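Local coordinates for protein enoyl-CoA hydratase/carnithine racemase (Thermus thermophilus JL-18, PDB 6SL9) that probably isomerises a ring-epoxidised phenylacetyl-CoA to oxepin-CoA in bacterial phenylacetic acid catabolism, as a member of the enoyl-CoA hydratase/isomerase family, at residues A101-V105 / G125-T129. Residues are numbered along the deposited sequence; the frame is centred on the assembly and turned at random.
Sequences AVNGV and GASFT
Two neighbouring parallel strands can leave one sheet together and enter another, and residues 101-105 and 125-129 are an example. Strand 98-102 ends at Val102; Asn103 (phi/psi -86/-12) and the extended Gly104 (-170/-151) then turn the backbone into strand 105-107. After strand 119-123, Gly125 (102/-22), at whose backbone angles a CB would be jammed against the carbonyl oxygen of the preceding residue, leads into strand 127-129. The closest CA pairs are Gly104 with Ala126, at 3.9 Å, and Val105 with Ser127, at 4.7 Å.

Ala126 lies at the centre. Its CB points into the turn, 3.4 Å from Val102 O and 3.5 Å from Gly104 O. Val102, in the t rotamer, adds the apolar part: its CG1 lies 4.2 Å from Ala126 CB and meets the Phe128 ring obliquely, 3.8 Å from CZ. Phe128 has its CA-to-CB bond directed away, yet chi1 m and chi2 near 80° bring the ring back to Val102; helix 109-115 adds Ala114 against Val102 and Met111 against Phe128. Beyond the glycine, Val105 and Ser127 run side by side, with Val105 CB 3.8 Å from Ser127 OG and a CA-H...O contact of 3.6 Å from Val105 CA to Ser127 O. No hydrogen bond links the segments here, but Ser127 pairs through its backbone with Ala106. Asn103 has its CA-to-CB bond directed away; its ND2 is hydrogen-bonded to Ala60 O and its OD1 to Gly56 N. Neighbouring parallel strands thus both step from the larger sheet into the small one, the two-sheet beta-beta-alpha spiral core of the crotonase fold.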
# COMPACT_ATOMS: atom_id res chain seq x y z
N ALA A 101 -19.98 -3.80 -11.80
CA ALA A 101 -20.31 -5.22 -12.01
C ALA A 101 -19.55 -5.67 -13.25
O ALA A 101 -19.91 -5.34 -14.39
CB ALA A 101 -21.78 -5.39 -12.16
N VAL A 102 -18.46 -6.42 -13.03
CA VAL A 102 -17.57 -6.89 -14.11
C VAL A 102 -18.12 -8.21 -14.68
O VAL A 102 -17.97 -9.26 -14.07
CB VAL A 102 -16.11 -7.00 -13.69
CG1 VAL A 102 -15.24 -7.32 -14.88
CG2 VAL A 102 -15.61 -5.71 -13.04
N ASN A 103 -18.83 -8.10 -15.81
CA ASN A 103 -19.57 -9.21 -16.42
C ASN A 103 -18.74 -10.07 -17.33
O ASN A 103 -19.19 -11.16 -17.69
CB ASN A 103 -20.78 -8.66 -17.16
CG ASN A 103 -20.37 -7.67 -18.22
OD1 ASN A 103 -19.88 -6.58 -17.90
ND2 ASN A 103 -20.50 -8.08 -19.49
N GLY A 104 -17.55 -9.64 -17.69
CA GLY A 104 -16.68 -10.38 -18.62
C GLY A 104 -15.31 -9.77 -18.65
O GLY A 104 -14.85 -9.20 -17.67
N VAL A 105 -14.64 -9.88 -19.76
CA VAL A 105 -13.24 -9.44 -19.81
C VAL A 105 -13.22 -7.93 -19.53
O VAL A 105 -13.99 -7.11 -20.08
CB VAL A 105 -12.54 -9.74 -21.13
CG1 VAL A 105 -13.24 -9.18 -22.32
CG2 VAL A 105 -11.11 -9.28 -21.10
N GLY A 125 -16.30 -16.29 -14.46
CA GLY A 125 -16.00 -16.25 -15.89
C GLY A 125 -15.40 -14.96 -16.31
O GLY A 125 -14.84 -14.94 -17.40
N ALA A 126 -15.60 -13.89 -15.54
CA ALA A 126 -15.00 -12.59 -15.91
C ALA A 126 -13.48 -12.71 -15.77
O ALA A 126 -12.99 -13.60 -15.11
CB ALA A 126 -15.55 -11.47 -15.06
N SER A 127 -12.75 -11.73 -16.27
CA SER A 127 -11.28 -11.77 -16.21
C SER A 127 -10.76 -10.37 -16.26
O SER A 127 -11.41 -9.46 -16.73
CB SER A 127 -10.76 -12.65 -17.28
OG SER A 127 -11.09 -12.16 -18.55
N PHE A 128 -9.53 -10.24 -15.78
CA PHE A 128 -8.82 -8.96 -15.76
C PHE A 128 -7.44 -9.14 -16.37
O PHE A 128 -6.69 -10.04 -15.94
CB PHE A 128 -8.64 -8.46 -14.31
CG PHE A 128 -9.94 -8.18 -13.60
CD1 PHE A 128 -10.68 -9.21 -13.05
CD2 PHE A 128 -10.42 -6.89 -13.54
CE1 PHE A 128 -11.91 -8.94 -12.47
CE2 PHE A 128 -11.63 -6.62 -12.90
CZ PHE A 128 -12.35 -7.66 -12.37
N THR A 129 -7.09 -8.29 -17.31
CA THR A 129 -5.74 -8.36 -17.94
C THR A 129 -5.25 -6.91 -18.12
O THR A 129 -5.95 -6.13 -18.73
CB THR A 129 -5.81 -9.14 -19.25
OG1 THR A 129 -6.50 -10.40 -19.16
CG2 THR A 129 -4.38 -9.36 -19.67